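Local coordinates for protein LYND (Lyngbya aestuarii, PDB 4V1T) that probably acts as a YcaO-type cyclodehydratase that uses ATP and magnesium to form azoline heterocycles in peptide substrates, at residues 422-436 against 719-731. Sequence-based numbering, arbitrary orientation.
With MG (magnesium ion), chain M; ADP (adenosine-5'-diphosphate), chain L.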
loop_
_atom_site.group_PDB
_atom_site.type_symbol
_atom_site.label_atom_id
_atom_site.label_comp_id
_atom_site.label_asym_id
_atom_site.label_seq_id
_atom_site.Cartn_x
_atom_site.Cartn_y
_atom_site.Cartn_z
ATOM N N CYS B 422 -5.825 -11.636 -9.125
ATOM C CA CYS B 422 -6.503 -12.040 -10.347
ATOM C C CYS B 422 -7.116 -13.436 -10.243
ATOM O O CYS B 422 -8.120 -13.711 -10.898
ATOM C CB CYS B 422 -5.542 -11.961 -11.536
ATOM S SG CYS B 422 -5.035 -10.260 -11.936
ATOM N N GLU B 423 -6.547 -14.309 -9.416
ATOM C CA GLU B 423 -7.166 -15.621 -9.194
ATOM C C GLU B 423 -8.454 -15.453 -8.416
ATOM O O GLU B 423 -9.447 -16.126 -8.676
ATOM C CB GLU B 423 -6.233 -16.582 -8.438
ATOM C CG GLU B 423 -6.469 -18.049 -8.803
ATOM C CD GLU B 423 -5.766 -19.035 -7.886
ATOM O OE1 GLU B 423 -6.076 -19.070 -6.672
ATOM O OE2 GLU B 423 -4.910 -19.794 -8.390
ATOM N N ALA B 424 -8.441 -14.543 -7.450
ATOM C CA ALA B 424 -9.628 -14.311 -6.628
ATOM C C ALA B 424 -10.783 -13.771 -7.494
ATOM O O ALA B 424 -11.932 -14.189 -7.348
ATOM C CB ALA B 424 -9.303 -13.364 -5.490
ATOM N N VAL B 425 -10.465 -12.859 -8.409
ATOM C CA VAL B 425 -11.464 -12.324 -9.331
ATOM C C VAL B 425 -11.863 -13.375 -10.370
ATOM O O VAL B 425 -13.006 -13.416 -10.818
ATOM C CB VAL B 425 -10.948 -11.063 -10.047
ATOM C CG1 VAL B 425 -11.958 -10.569 -11.070
ATOM C CG2 VAL B 425 -10.648 -9.970 -9.037
ATOM N N GLU B 426 -10.912 -14.224 -10.741
ATOM C CA GLU B 426 -11.172 -15.321 -11.649
ATOM C C GLU B 426 -12.221 -16.260 -11.051
ATOM O O GLU B 426 -13.178 -16.635 -11.717
ATOM C CB GLU B 426 -9.874 -16.090 -11.938
ATOM C CG GLU B 426 -10.049 -17.366 -12.778
ATOM C CD GLU B 426 -9.064 -18.461 -12.391
ATOM O OE1 GLU B 426 -7.859 -18.169 -12.259
ATOM O OE2 GLU B 426 -9.498 -19.620 -12.208
ATOM N N ARG B 427 -12.027 -16.639 -9.794
ATOM C CA ARG B 427 -12.932 -17.561 -9.138
ATOM C C ARG B 427 -14.314 -16.954 -8.960
ATOM O O ARG B 427 -15.318 -17.635 -9.138
ATOM C CB ARG B 427 -12.371 -18.001 -7.786
ATOM C CG ARG B 427 -11.037 -18.735 -7.874
ATOM C CD ARG B 427 -11.169 -20.159 -8.392
ATOM N NE ARG B 427 -9.859 -20.722 -8.734
ATOM C CZ ARG B 427 -8.956 -21.131 -7.840
ATOM N NH1 ARG B 427 -9.206 -21.046 -6.533
ATOM N NH2 ARG B 427 -7.792 -21.625 -8.249
ATOM N N TYR B 428 -14.378 -15.670 -8.635
ATOM C CA TYR B 428 -15.667 -14.999 -8.474
ATOM C C TYR B 428 -16.447 -14.940 -9.789
ATOM O O TYR B 428 -17.638 -15.229 -9.827
ATOM C CB TYR B 428 -15.482 -13.587 -7.914
ATOM C CG TYR B 428 -16.722 -12.720 -8.057
ATOM C CD1 TYR B 428 -17.722 -12.740 -7.097
ATOM C CD2 TYR B 428 -16.894 -11.895 -9.164
ATOM C CE1 TYR B 428 -18.858 -11.963 -7.230
ATOM C CE2 TYR B 428 -18.030 -11.111 -9.312
ATOM C CZ TYR B 428 -19.006 -11.144 -8.340
ATOM O OH TYR B 428 -20.128 -10.364 -8.483
ATOM N N SER B 429 -15.758 -14.572 -10.860
ATOM C CA SER B 429 -16.388 -14.326 -12.150
ATOM C C SER B 429 -16.992 -15.578 -12.758
ATOM O O SER B 429 -17.831 -15.496 -13.640
ATOM C CB SER B 429 -15.366 -13.725 -13.123
ATOM O OG SER B 429 -14.940 -12.441 -12.682
ATOM N N GLY B 430 -16.559 -16.736 -12.279
ATOM C CA GLY B 430 -17.049 -18.005 -12.784
ATOM C C GLY B 430 -18.323 -18.485 -12.114
ATOM O O GLY B 430 -18.922 -19.467 -12.551
ATOM N N ILE B 431 -18.737 -17.803 -11.050
ATOM C CA ILE B 431 -19.889 -18.231 -10.276
ATOM C C ILE B 431 -21.196 -17.877 -10.967
ATOM O O ILE B 431 -21.356 -16.787 -11.508
ATOM C CB ILE B 431 -19.877 -17.621 -8.870
ATOM C CG1 ILE B 431 -18.625 -18.072 -8.107
ATOM C CG2 ILE B 431 -21.130 -18.037 -8.095
ATOM C CD1 ILE B 431 -18.337 -17.255 -6.860
ATOM N N PHE B 432 -22.139 -18.808 -10.922
ATOM C CA PHE B 432 -23.427 -18.634 -11.578
ATOM C C PHE B 432 -24.297 -17.651 -10.798
ATOM O O PHE B 432 -24.685 -17.926 -9.668
ATOM C CB PHE B 432 -24.125 -19.988 -11.723
ATOM C CG PHE B 432 -25.472 -19.916 -12.386
ATOM C CD1 PHE B 432 -25.582 -19.741 -13.754
ATOM C CD2 PHE B 432 -26.626 -20.049 -11.638
ATOM C CE1 PHE B 432 -26.823 -19.691 -14.360
ATOM C CE2 PHE B 432 -27.866 -19.989 -12.236
ATOM C CZ PHE B 432 -27.963 -19.812 -13.600
ATOM N N GLN B 433 -24.597 -16.505 -11.409
ATOM C CA GLN B 433 -25.433 -15.477 -10.784
ATOM C C GLN B 433 -26.908 -15.594 -11.184
ATOM O O GLN B 433 -27.799 -15.206 -10.423
ATOM C CB GLN B 433 -24.926 -14.084 -11.155
ATOM C CG GLN B 433 -23.492 -13.804 -10.742
ATOM C CD GLN B 433 -23.058 -12.393 -11.083
ATOM O OE1 GLN B 433 -23.887 -11.525 -11.373
ATOM N NE2 GLN B 433 -21.750 -12.151 -11.050
ATOM N N GLY B 434 -27.153 -16.118 -12.381
ATOM C CA GLY B 434 -28.501 -16.283 -12.893
ATOM C C GLY B 434 -28.800 -15.460 -14.141
ATOM O O GLY B 434 -29.918 -15.492 -14.642
ATOM N N ASP B 435 -27.806 -14.738 -14.650
ATOM C CA ASP B 435 -27.971 -13.895 -15.838
ATOM C C ASP B 435 -27.079 -14.340 -16.994
ATOM O O ASP B 435 -26.924 -13.622 -17.971
ATOM C CB ASP B 435 -27.666 -12.434 -15.489
ATOM C CG ASP B 435 -26.245 -12.234 -15.002
ATOM O OD1 ASP B 435 -25.568 -13.244 -14.695
ATOM O OD2 ASP B 435 -25.800 -11.062 -14.921
ATOM N N GLU B 436 -26.495 -15.524 -16.874
ATOM C CA GLU B 436 -25.573 -16.025 -17.868
ATOM C C GLU B 436 -26.322 -16.456 -19.126
ATOM O O GLU B 436 -27.488 -16.889 -19.043
ATOM C CB GLU B 436 -24.771 -17.207 -17.306
ATOM C CG GLU B 436 -23.773 -16.851 -16.208
ATOM C CD GLU B 436 -24.423 -16.542 -14.875
ATOM O OE1 GLU B 436 -25.652 -16.716 -14.746
ATOM O OE2 GLU B 436 -23.703 -16.115 -13.948
ATOM N N ASP B 719 -16.822 -16.547 -22.302
ATOM C CA ASP B 719 -16.429 -15.319 -21.650
ATOM C C ASP B 719 -17.254 -15.117 -20.381
ATOM O O ASP B 719 -18.459 -14.899 -20.443
ATOM C CB ASP B 719 -16.587 -14.130 -22.605
ATOM C CG ASP B 719 -16.112 -12.813 -21.985
ATOM O OD1 ASP B 719 -15.315 -12.856 -21.016
ATOM O OD2 ASP B 719 -16.541 -11.736 -22.460
ATOM N N GLN B 720 -16.589 -15.192 -19.236
ATOM C CA GLN B 720 -17.231 -15.002 -17.945
ATOM C C GLN B 720 -17.029 -13.586 -17.405
ATOM O O GLN B 720 -17.359 -13.304 -16.255
ATOM C CB GLN B 720 -16.670 -16.010 -16.937
ATOM C CG GLN B 720 -16.876 -17.467 -17.317
ATOM C CD GLN B 720 -16.250 -18.415 -16.317
ATOM O OE1 GLN B 720 -15.190 -18.132 -15.750
ATOM N NE2 GLN B 720 -16.901 -19.556 -16.095
ATOM N N THR B 721 -16.480 -12.700 -18.230
ATOM C CA THR B 721 -16.175 -11.334 -17.798
ATOM C C THR B 721 -17.431 -10.612 -17.318
ATOM O O THR B 721 -18.431 -10.519 -18.040
ATOM C CB THR B 721 -15.545 -10.529 -18.941
ATOM O OG1 THR B 721 -14.358 -11.191 -19.401
ATOM C CG2 THR B 721 -15.194 -9.119 -18.484
ATOM N N ARG B 722 -17.373 -10.096 -16.095
ATOM C CA ARG B 722 -18.478 -9.327 -15.535
ATOM C C ARG B 722 -18.158 -7.842 -15.697
ATOM O O ARG B 722 -17.078 -7.413 -15.307
ATOM C CB ARG B 722 -18.682 -9.681 -14.066
ATOM C CG ARG B 722 -18.696 -11.180 -13.780
ATOM C CD ARG B 722 -19.988 -11.840 -14.235
ATOM N NE ARG B 722 -19.918 -13.302 -14.159
ATOM C CZ ARG B 722 -20.973 -14.112 -14.220
ATOM N NH1 ARG B 722 -22.204 -13.620 -14.350
ATOM N NH2 ARG B 722 -20.804 -15.420 -14.146
ATOM N N PRO B 723 -19.083 -7.053 -16.287
ATOM C CA PRO B 723 -18.767 -5.643 -16.567
ATOM C C PRO B 723 -18.442 -4.816 -15.329
ATOM O O PRO B 723 -17.679 -3.862 -15.425
ATOM C CB PRO B 723 -20.051 -5.112 -17.218
ATOM C CG PRO B 723 -20.767 -6.311 -17.707
ATOM C CD PRO B 723 -20.433 -7.407 -16.751
ATOM N N ASP B 724 -19.034 -5.163 -14.193
ATOM C CA ASP B 724 -18.764 -4.472 -12.934
ATOM C C ASP B 724 -17.399 -4.865 -12.344
ATOM O O ASP B 724 -16.922 -4.236 -11.396
ATOM C CB ASP B 724 -19.880 -4.764 -11.916
ATOM C CG ASP B 724 -20.043 -6.251 -11.628
ATOM O OD1 ASP B 724 -19.804 -7.063 -12.545
ATOM O OD2 ASP B 724 -20.418 -6.599 -10.492
ATOM N N ILE B 725 -16.790 -5.906 -12.903
ATOM C CA ILE B 725 -15.454 -6.349 -12.500
ATOM C C ILE B 725 -14.389 -5.747 -13.407
ATOM O O ILE B 725 -13.403 -5.185 -12.926
ATOM C CB ILE B 725 -15.342 -7.885 -12.551
ATOM C CG1 ILE B 725 -16.310 -8.523 -11.553
ATOM C CG2 ILE B 725 -13.914 -8.345 -12.283
ATOM C CD1 ILE B 725 -16.016 -8.203 -10.101
ATOM N N GLY B 726 -14.594 -5.876 -14.717
ATOM C CA GLY B 726 -13.691 -5.290 -15.707
ATOM C C GLY B 726 -12.637 -6.272 -16.171
ATOM O O GLY B 726 -12.492 -6.520 -17.366
ATOM N N LEU B 727 -11.895 -6.829 -15.221
ATOM C CA LEU B 727 -10.886 -7.842 -15.518
ATOM C C LEU B 727 -11.494 -8.996 -16.294
ATOM O O LEU B 727 -12.504 -9.571 -15.887
ATOM C CB LEU B 727 -10.261 -8.372 -14.224
ATOM C CG LEU B 727 -9.092 -9.343 -14.389
ATOM C CD1 LEU B 727 -7.864 -8.625 -14.948
ATOM C CD2 LEU B 727 -8.770 -10.021 -13.067
ATOM N N ASN B 728 -10.876 -9.338 -17.416
ATOM C CA ASN B 728 -11.382 -10.407 -18.259
ATOM C C ASN B 728 -11.200 -11.762 -17.609
ATOM O O ASN B 728 -10.131 -12.072 -17.099
ATOM C CB ASN B 728 -10.694 -10.387 -19.618
ATOM C CG ASN B 728 -11.006 -9.128 -20.407
ATOM O OD1 ASN B 728 -10.135 -8.300 -20.640
ATOM N ND2 ASN B 728 -12.256 -8.989 -20.825
ATOM N N VAL B 729 -12.261 -12.561 -17.623
ATOM C CA VAL B 729 -12.217 -13.926 -17.134
ATOM C C VAL B 729 -12.894 -14.843 -18.141
ATOM O O VAL B 729 -13.991 -14.544 -18.624
ATOM C CB VAL B 729 -12.903 -14.065 -15.763
ATOM C CG1 VAL B 729 -12.800 -15.504 -15.251
ATOM C CG2 VAL B 729 -12.279 -13.108 -14.762
ATOM N N VAL B 730 -12.243 -15.965 -18.445
ATOM C CA VAL B 730 -12.799 -16.950 -19.378
ATOM C C VAL B 730 -12.666 -18.365 -18.847
ATOM O O VAL B 730 -11.888 -18.628 -17.932
ATOM C CB VAL B 730 -12.094 -16.915 -20.738
ATOM C CG1 VAL B 730 -12.248 -15.552 -21.399
ATOM C CG2 VAL B 730 -10.625 -17.271 -20.572
ATOM N N LYS B 731 -13.433 -19.272 -19.436
ATOM C CA LYS B 731 -13.180 -20.693 -19.279
ATOM C C LYS B 731 -12.937 -21.260 -20.661
ATOM O O LYS B 731 -13.800 -21.168 -21.529
ATOM C CB LYS B 731 -14.343 -21.413 -18.592
ATOM C CG LYS B 731 -14.153 -22.926 -18.492
ATOM C CD LYS B 731 -15.228 -23.589 -17.643
ATOM C CE LYS B 731 -14.898 -25.054 -17.353
ATOM N NZ LYS B 731 -13.819 -25.195 -16.328
HETATM MG MG MG M . -3.394 -21.100 -8.373
HETATM P PB ADP L . -2.650 -20.871 -11.491
HETATM O O1B ADP L . -3.739 -21.246 -12.464
HETATM O O2B ADP L . -1.547 -21.884 -11.393
HETATM O O3B ADP L . -3.191 -20.413 -10.171
HETATM P PA ADP L . -1.352 -18.269 -11.513
HETATM O O1A ADP L . -0.130 -17.841 -12.284
HETATM O O2A ADP L . -1.245 -18.452 -10.010
HETATM O O3A ADP L . -1.970 -19.591 -12.214
HETATM O "O5'" ADP L . -2.504 -17.200 -11.804
HETATM C "C5'" ADP L . -3.702 -17.189 -11.054
HETATM C "C4'" ADP L . -4.748 -16.429 -11.853
HETATM O "O4'" ADP L . -4.414 -15.045 -11.915
HETATM C "C3'" ADP L . -4.815 -16.909 -13.291
HETATM O "O3'" ADP L . -6.173 -16.865 -13.710
HETATM C "C2'" ADP L . -4.017 -15.910 -14.094
HETATM O "O2'" ADP L . -4.552 -15.707 -15.405
HETATM C "C1'" ADP L . -4.152 -14.649 -13.264
HETATM N N9 ADP L . -2.926 -13.821 -13.350
HETATM C C8 ADP L . -1.696 -14.152 -12.902
HETATM N N7 ADP L . -0.819 -13.145 -13.135
HETATM C C5 ADP L . -1.493 -12.154 -13.736
HETATM C C6 ADP L . -1.165 -10.811 -14.254
HETATM N N6 ADP L . 0.103 -10.354 -14.151
HETATM N N1 ADP L . -2.154 -10.086 -14.819
HETATM C C2 ADP L . -3.412 -10.553 -14.916
HETATM N N3 ADP L . -3.780 -11.771 -14.463
HETATM C C4 ADP L . -2.884 -12.602 -13.880
HETATM O O HOH W 1 -13.921 -18.582 -13.566
HETATM O O HOH W 2 -20.977 -9.352 -10.962
HETATM O O HOH W 3 -14.834 -10.492 -14.588
HETATM O O HOH W 4 -23.224 -10.696 -13.945
HETATM O O HOH W 5 -1.615 -22.063 -8.132
HETATM O O HOH W 6 -2.400 -19.088 -7.938
HETATM O O HOH W 7 -4.043 -20.843 -6.458
#
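Arg722 reaches out of the 719-731 segment into the turn that follows helix 413-429, where Ser429 O and Glu436 meet its guanidinium, and the polar half of the contact is built on that group. Side-on, Arg722 NE and Arg722 NH2 both bond Ser429 O, at 3.1 Å and 3.0 Å, with that oxygen in the guanidinium plane. End-on, Arg722 NH1 and NH2 share Glu436 OE2 in a salt bridge, 2.9 Å from Arg722 NH1, although the carboxylate plane stands 76° to the guanidinium. The same oxygen takes the backbone N of Gln433, so three donors grip it. Asp435 OD1 adds a longer ion pair to Arg722 NH1 at 3.4 Å, its carboxylate nearly coplanar with the guanidinium, and the Gln433 amide stacks over one face. Were this arginine an alanine, the buried Glu436 carboxylate would probably be left without its counter-charge, and the Gln433 amide without the flat group it stacks on.

Both segments belong to the YcaO ATP- and magnesium-binding domain, where the same helix also serves the nucleotide: Glu423, pointing away from 719-731, binds magnesium through OE2, and Glu426, which also borders Val729, accepts from the ribose O3' of ADP. The axes of 422-429 and 728-731 run 58° apart in their N-to-C directions.

Apolar side chains of the helix pack on strand residue Val729 and on Ile725 and Leu727 of the loop before it. CG1 of Val425, anti to the backbone N (chi1 176°), presses on Ile725 CG2 at 3.2 Å, a tight carbon pair, and also meets Leu727 CD2. Val729 sets CG2 against CB and OG of Ser429, while Ile725 CD1 lies 3.6 Å from Tyr428 CE2.

Waters bridge further polar groups. One donates to Glu426 O and Gln720 OE1; another joins Arg722 N, Leu727 O and Ser429 OG, which itself donates to Val425 O; a third links Tyr428 OH, Gln433 NE2 and Asp724 OD2, the last also salt-bridged to Arg210 and Arg308.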